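Local coordinates for protein NAD nucleotidase (Haemophilus influenzae, PDB 3ZTV) that breaks down NAD to adenosine and nicotinamide riboside, acting as a zinc-dependent pyrophosphatase and 5'-nucleotidase with broad specificity for mono- and dinucleotides, at residues T79-G82 with G83-D86; Y231-D234 with E235-S238; P557-E560 with A561-S564. All coordinates share one frame; numbering follows the deposited sequence.

In the fold
All three contacts are local, each made within one continuous run of chain, and all are only partly buried. Contact 1 lies nearest the middle, its centre about 17 Å from the centre of the chain, in the metal-binding calcineurin-like part. It is mostly backbone geometry, a glycine turn starting a helix, with an apolar patch. Contact 2, with more exposed residues, also starts a helix, but by a side-chain cap and a salt bridge. Contact 3, the most peripheral, leaves an edge strand instead, and its chemistry is aromatic. Contacts 2 and 3 lie away from the annotated sites, on opposite sides of the chain's centre, with about 49 Å between their own centres.

Contact 1 (T79-G82 with G83-D86); sequences TLFG and GSAD
The CG-CD2 side of the Phe81 ring lies obliquely against the methyl group of Ala85, with CD2 4.2 Å from Ala85 CB, and the ring also packs edge-to-face with Tyr346 of helix 337-353. Phe81 opens a type I' beta turn that ends at Ser84 and runs straight into helix 84-93; Ala85 is the next residue. Gly82 and Gly83 fill the two central positions, where phi is positive; at Gly83 phi reaches 101°, where any CB would run into the carbonyl O of Gly82, so glycine is called for. Gly83 is also the N-cap residue, so the turn and the start of the helix share it.

Phe81 holds its ring beside its own backbone N and anti to the carbonyl carbon (chi1 -59°), which turns the ring away from the turn and onto helix 337-353. Alanine suits position 85 because its single methyl can touch both Phe81 and Tyr346, which themselves meet. One residue further on, Asp86 hydrogen-bonds through its two carboxylate oxygens to His21 and Ser23, which flank the zinc ligand His22. The turn itself is closed by Ser84 N donating to Phe81 O at 3.2 Å, a nearly straight bond whose donor stands well above the carbonyl plane.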
loop_
_atom_site.group_PDB
_atom_site.type_symbol
_atom_site.label_atom_id
_atom_site.label_comp_id
_atom_site.label_asym_id
_atom_site.label_seq_id
_atom_site.Cartn_x
_atom_site.Cartn_y
_atom_site.Cartn_z
ATOM N N THR A 79 -1.892 -6.667 34.113
ATOM C CA THR A 79 -0.967 -7.758 34.390
ATOM C C THR A 79 -1.567 -8.874 35.240
ATOM O O THR A 79 -1.375 -10.046 34.951
ATOM C CB THR A 79 0.279 -7.208 35.094
ATOM O OG1 THR A 79 0.769 -6.074 34.363
ATOM C CG2 THR A 79 1.369 -8.270 35.192
ATOM N N LEU A 80 -2.305 -8.507 36.275
ATOM C CA LEU A 80 -2.775 -9.503 37.236
ATOM C C LEU A 80 -4.112 -10.116 36.861
ATOM O O LEU A 80 -4.539 -11.101 37.475
ATOM C CB LEU A 80 -2.835 -8.898 38.636
ATOM C CG LEU A 80 -1.481 -8.394 39.132
ATOM C CD1 LEU A 80 -1.620 -7.664 40.462
ATOM C CD2 LEU A 80 -0.494 -9.544 39.259
ATOM N N PHE A 81 -4.764 -9.551 35.840
ATOM C CA PHE A 81 -6.095 -9.999 35.440
ATOM C C PHE A 81 -6.221 -10.411 33.974
ATOM O O PHE A 81 -7.273 -10.894 33.568
ATOM C CB PHE A 81 -7.150 -8.941 35.783
ATOM C CG PHE A 81 -7.194 -8.605 37.244
ATOM C CD1 PHE A 81 -7.854 -9.437 38.139
ATOM C CD2 PHE A 81 -6.538 -7.492 37.736
ATOM C CE1 PHE A 81 -7.876 -9.154 39.504
ATOM C CE2 PHE A 81 -6.557 -7.198 39.094
ATOM C CZ PHE A 81 -7.230 -8.032 39.978
ATOM N N GLY A 82 -5.167 -10.206 33.183
ATOM C CA GLY A 82 -5.173 -10.600 31.782
ATOM C C GLY A 82 -6.265 -9.945 30.955
ATOM O O GLY A 82 -6.717 -10.521 29.964
ATOM N N GLY A 83 -6.700 -8.750 31.352
ATOM C CA GLY A 83 -7.704 -8.021 30.593
ATOM C C GLY A 83 -9.118 -8.094 31.140
ATOM O O GLY A 83 -9.984 -7.327 30.711
ATOM N N SER A 84 -9.359 -8.997 32.092
ATOM C CA SER A 84 -10.714 -9.185 32.612
ATOM C C SER A 84 -11.236 -7.968 33.382
ATOM O O SER A 84 -12.433 -7.692 33.362
ATOM C CB SER A 84 -10.819 -10.448 33.465
ATOM O OG SER A 84 -10.090 -10.311 34.661
ATOM N N ALA A 85 -10.352 -7.254 34.075
ATOM C CA ALA A 85 -10.763 -6.052 34.796
ATOM C C ALA A 85 -11.154 -4.946 33.817
ATOM O O ALA A 85 -12.163 -4.260 34.005
ATOM C CB ALA A 85 -9.658 -5.581 35.721
ATOM N N ASP A 86 -10.366 -4.802 32.755
ATOM C CA ASP A 86 -10.661 -3.821 31.717
ATOM C C ASP A 86 -11.965 -4.165 31.018
ATOM O O ASP A 86 -12.802 -3.290 30.795
ATOM C CB ASP A 86 -9.506 -3.729 30.723
ATOM C CG ASP A 86 -8.279 -3.103 31.336
ATOM O OD1 ASP A 86 -8.352 -1.906 31.683
ATOM O OD2 ASP A 86 -7.253 -3.798 31.488
#

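Contact 2 (Y231-D234 with E235-S238)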
loop_
_atom_site.group_PDB
_atom_site.type_symbol
_atom_site.label_atom_id
_atom_site.label_comp_id
_atom_site.label_asym_id
_atom_site.label_seq_id
_atom_site.Cartn_x
_atom_site.Cartn_y
_atom_site.Cartn_z
ATOM N N TYR A 231 -6.730 17.216 23.152
ATOM C CA TYR A 231 -7.350 18.227 22.291
ATOM C C TYR A 231 -8.204 19.043 23.255
ATOM O O TYR A 231 -9.056 18.506 23.955
ATOM C CB TYR A 231 -8.226 17.581 21.205
ATOM C CG TYR A 231 -7.523 16.948 20.005
ATOM C CD1 TYR A 231 -6.552 15.964 20.175
ATOM C CD2 TYR A 231 -7.857 17.319 18.703
ATOM C CE1 TYR A 231 -5.941 15.360 19.089
ATOM C CE2 TYR A 231 -7.255 16.714 17.607
ATOM C CZ TYR A 231 -6.294 15.746 17.810
ATOM O OH TYR A 231 -5.711 15.153 16.708
ATOM N N GLY A 232 -7.972 20.351 23.282
ATOM C CA GLY A 232 -8.562 21.179 24.317
ATOM C C GLY A 232 -9.147 22.494 23.833
ATOM O O GLY A 232 -9.627 22.620 22.697
ATOM N N ASN A 233 -9.108 23.488 24.718
ATOM C CA ASN A 233 -9.707 24.793 24.462
ATOM C C ASN A 233 -9.104 25.798 25.426
ATOM O O ASN A 233 -8.210 25.466 26.206
ATOM C CB ASN A 233 -11.223 24.721 24.637
ATOM C CG ASN A 233 -11.631 24.211 26.015
ATOM O OD1 ASN A 233 -10.907 24.381 27.002
ATOM N ND2 ASN A 233 -12.805 23.604 26.091
ATOM N N ASP A 234 -9.578 27.035 25.356
ATOM C CA ASP A 234 -9.012 28.096 26.186
ATOM C C ASP A 234 -9.109 27.818 27.682
ATOM O O ASP A 234 -8.184 28.138 28.422
ATOM C CB ASP A 234 -9.627 29.454 25.835
ATOM C CG ASP A 234 -9.181 29.957 24.476
ATOM O OD1 ASP A 234 -8.127 29.493 23.981
ATOM O OD2 ASP A 234 -9.886 30.813 23.905
ATOM N N GLU A 235 -10.220 27.240 28.126
ATOM C CA GLU A 235 -10.355 26.851 29.533
ATOM C C GLU A 235 -9.219 25.924 29.971
ATOM O O GLU A 235 -8.575 26.152 30.993
ATOM C CB GLU A 235 -11.699 26.165 29.796
ATOM C CG GLU A 235 -12.877 27.100 30.056
ATOM C CD GLU A 235 -14.098 26.362 30.599
ATOM O OE1 GLU A 235 -14.092 25.108 30.600
ATOM O OE2 GLU A 235 -15.068 27.023 31.035
ATOM N N LEU A 236 -8.963 24.877 29.199
ATOM C CA LEU A 236 -7.930 23.924 29.589
ATOM C C LEU A 236 -6.527 24.519 29.453
ATOM O O LEU A 236 -5.631 24.211 30.250
ATOM C CB LEU A 236 -8.076 22.627 28.792
ATOM C CG LEU A 236 -9.429 21.924 28.962
ATOM C CD1 LEU A 236 -9.397 20.568 28.253
ATOM C CD2 LEU A 236 -9.817 21.744 30.436
ATOM N N ARG A 237 -6.338 25.402 28.473
ATOM C CA ARG A 237 -5.071 26.120 28.358
ATOM C C ARG A 237 -4.815 26.988 29.593
ATOM O O ARG A 237 -3.670 27.114 30.035
ATOM C CB ARG A 237 -5.039 26.988 27.099
ATOM C CG ARG A 237 -5.021 26.191 25.822
ATOM C CD ARG A 237 -5.019 27.085 24.582
ATOM N NE ARG A 237 -5.155 26.234 23.407
ATOM C CZ ARG A 237 -6.253 26.125 22.671
ATOM N NH1 ARG A 237 -7.328 26.870 22.919
ATOM N NH2 ARG A 237 -6.259 25.284 21.648
ATOM N N SER A 238 -5.874 27.559 30.163
ATOM C CA SER A 238 -5.723 28.453 31.316
ATOM C C SER A 238 -5.222 27.703 32.552
ATOM O O SER A 238 -4.644 28.307 33.462
ATOM C CB SER A 238 -7.039 29.176 31.629
ATOM O OG SER A 238 -7.958 28.342 32.320
#
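An asparagine N-cap starts the short helix 234-238 directly after strand 230-232, and Asn233 is the residue at the joint. Its side-chain oxygen OD1 accepts from Leu236 N at 3.0 Å, with the donor nearly along the C=O axis. The cap depends on the torsion: chi1 of 56° sets CG between the backbone N and the carbonyl carbon, which folds the amide back over the first turn. Asparagine suits the place because its other arm, ND2, can at the same time donate to Ser329 OG. The backbone of the same residue opens the helical ladder, Asn233 O accepting from Arg237 N at 2.9 Å, and Asp234 O follows with Ser238 N.

Acidic residues occupy the next two positions, where negative charge is probably favoured by the positive end of the helix dipole. Asp234 OD1 forms a salt bridge to Arg237 NH1 at 2.9 Å. The carboxylate and guanidinium planes lie 64° apart, and NH1 approaches OD1 from above the carboxylate plane, so this is not the flat, two-pronged form. The extended arginine chain passes along Asn233, with CG 3.3 Å from Asn233 O, and carries NH2 on to a second salt bridge with Glu246. Glu235 instead turns outward from the cap, and its carboxylate accepts from the backbone N of Lys328 and Ser329. Four residues on from Asp234, Ser238 OG donates to Glu235 O at 2.6 Å.

On the buried side Leu236 lays CD1 against Gly232 CA, then packs on Val243 of strand 243-244 and on Pro291 and Val293 of strand 284-295. Gly232 is hydrogen-bonded through its backbone to Tyr245 and Tyr247, while the loop with Lys328 and Ser329 is hydrogen-bonded to the side chains of Asn233 and Glu235.

Contact 3 (P557-E560 with A561-S564)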
loop_
_atom_site.group_PDB
_atom_site.type_symbol
_atom_site.label_atom_id
_atom_site.label_comp_id
_atom_site.label_asym_id
_atom_site.label_seq_id
_atom_site.Cartn_x
_atom_site.Cartn_y
_atom_site.Cartn_z
ATOM N N PRO A 557 11.915 -17.264 35.069
ATOM C CA PRO A 557 11.369 -17.483 36.415
ATOM C C PRO A 557 12.391 -18.082 37.376
ATOM O O PRO A 557 12.182 -18.050 38.588
ATOM C CB PRO A 557 10.211 -18.455 36.175
ATOM C CG PRO A 557 10.547 -19.136 34.888
ATOM C CD PRO A 557 11.258 -18.109 34.059
ATOM N N HIS A 558 13.478 -18.625 36.839
ATOM C CA HIS A 558 14.585 -19.084 37.672
ATOM C C HIS A 558 15.896 -18.501 37.150
ATOM O O HIS A 558 16.728 -19.199 36.572
ATOM C CB HIS A 558 14.613 -20.612 37.759
ATOM C CG HIS A 558 13.462 -21.184 38.529
ATOM N ND1 HIS A 558 13.479 -21.317 39.900
ATOM C CD2 HIS A 558 12.251 -21.633 38.122
ATOM C CE1 HIS A 558 12.333 -21.835 40.305
ATOM N NE2 HIS A 558 11.570 -22.037 39.246
ATOM N N PHE A 559 16.054 -17.201 37.378
ATOM C CA PHE A 559 17.127 -16.403 36.804
ATOM C C PHE A 559 18.397 -16.431 37.647
ATOM O O PHE A 559 18.369 -16.146 38.843
ATOM C CB PHE A 559 16.640 -14.960 36.640
ATOM C CG PHE A 559 17.674 -14.019 36.095
ATOM C CD1 PHE A 559 18.059 -14.083 34.764
ATOM C CD2 PHE A 559 18.245 -13.052 36.906
ATOM C CE1 PHE A 559 19.006 -13.212 34.260
ATOM C CE2 PHE A 559 19.191 -12.176 36.406
ATOM C CZ PHE A 559 19.571 -12.256 35.082
ATOM N N GLU A 560 19.509 -16.775 37.007
ATOM C CA GLU A 560 20.819 -16.719 37.643
ATOM C C GLU A 560 21.382 -15.314 37.454
ATOM O O GLU A 560 21.469 -14.820 36.332
ATOM C CB GLU A 560 21.755 -17.750 37.010
ATOM C CG GLU A 560 23.157 -17.754 37.590
ATOM C CD GLU A 560 23.207 -18.347 38.982
ATOM O OE1 GLU A 560 22.359 -19.210 39.294
ATOM O OE2 GLU A 560 24.088 -17.945 39.769
ATOM N N ALA A 561 21.753 -14.671 38.555
ATOM C CA ALA A 561 22.180 -13.274 38.528
ATOM C C ALA A 561 23.355 -13.018 37.588
ATOM O O ALA A 561 24.277 -13.829 37.497
ATOM C CB ALA A 561 22.521 -12.801 39.932
ATOM N N TYR A 562 23.316 -11.880 36.894
ATOM C CA TYR A 562 24.451 -11.419 36.103
ATOM C C TYR A 562 25.633 -11.155 37.024
ATOM O O TYR A 562 25.452 -10.756 38.173
ATOM C CB TYR A 562 24.110 -10.120 35.365
ATOM C CG TYR A 562 23.068 -10.258 34.279
ATOM C CD1 TYR A 562 23.277 -11.091 33.190
ATOM C CD2 TYR A 562 21.884 -9.532 34.329
ATOM C CE1 TYR A 562 22.327 -11.212 32.189
ATOM C CE2 TYR A 562 20.932 -9.642 33.331
ATOM C CZ TYR A 562 21.157 -10.485 32.265
ATOM O OH TYR A 562 20.216 -10.608 31.265
ATOM N N THR A 563 26.842 -11.368 36.511
ATOM C CA THR A 563 28.051 -11.077 37.269
ATOM C C THR A 563 28.885 -9.989 36.597
ATOM O O THR A 563 29.979 -9.658 37.059
ATOM C CB THR A 563 28.918 -12.331 37.455
ATOM O OG1 THR A 563 29.222 -12.888 36.170
ATOM C CG2 THR A 563 28.182 -13.363 38.299
ATOM N N SER A 564 28.368 -9.437 35.504
ATOM C CA SER A 564 29.051 -8.347 34.820
ATOM C C SER A 564 28.055 -7.297 34.334
ATOM O O SER A 564 26.873 -7.589 34.142
ATOM C CB SER A 564 29.886 -8.879 33.657
ATOM O OG SER A 564 29.066 -9.526 32.708
HETATM O O HOH W 1 25.313 -15.499 39.376
#
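Phe559 and Tyr562 meet in a T-shaped (edge-to-face) pair just where the edge strand 558-560 gives way to a loop. Phenylalanine supplies the edge and tyrosine the face: the planes are inclined at 73° and the ring centroids lie 5.0 Å apart. Phe559 CZ leads, standing over the tyrosine ring toward its rim, with Tyr562 CE2 the nearest atom at 3.4 Å. CE1 on one flank of CZ faces Tyr562 CZ, whereas CE2 on the other comes within 3.8 Å of Ala561 CA, so the backbone between the two aromatics is also packed against.

Different chi1 wells bring the rings together. Phe559 reaches forward along the chain, chi1 178° placing CG beside the carbonyl carbon, while in Tyr562 the ring lies beside the backbone N, chi1 -67°, and therefore leans back toward it. Large flat residues suit both places because each ring has further partners. Phe559 lies nearly parallel to the ring of Phe390 and edge-to-face with Phe552, and Tyr562 makes a cation-pi contact with Arg389. The pair thus fastens the end of the strand to helix 386-396.

Strand 558-560 runs parallel to strand 357-362 at the border of a small mixed sheet, and backbone bonds from Phe559 and Ala561 to Thr362 carry this pairing one residue past the strand, to Ala561. The intervening residue, Glu560, suits its exposed place with a charged group. Its chain bends at chi2, and OE1 is hydrogen-bonded to Thr362 OG1. The second carboxylate oxygen works through a water that donates to both sides, 2.8 Å from Glu560 OE2 and 2.7 Å from Ala561 O.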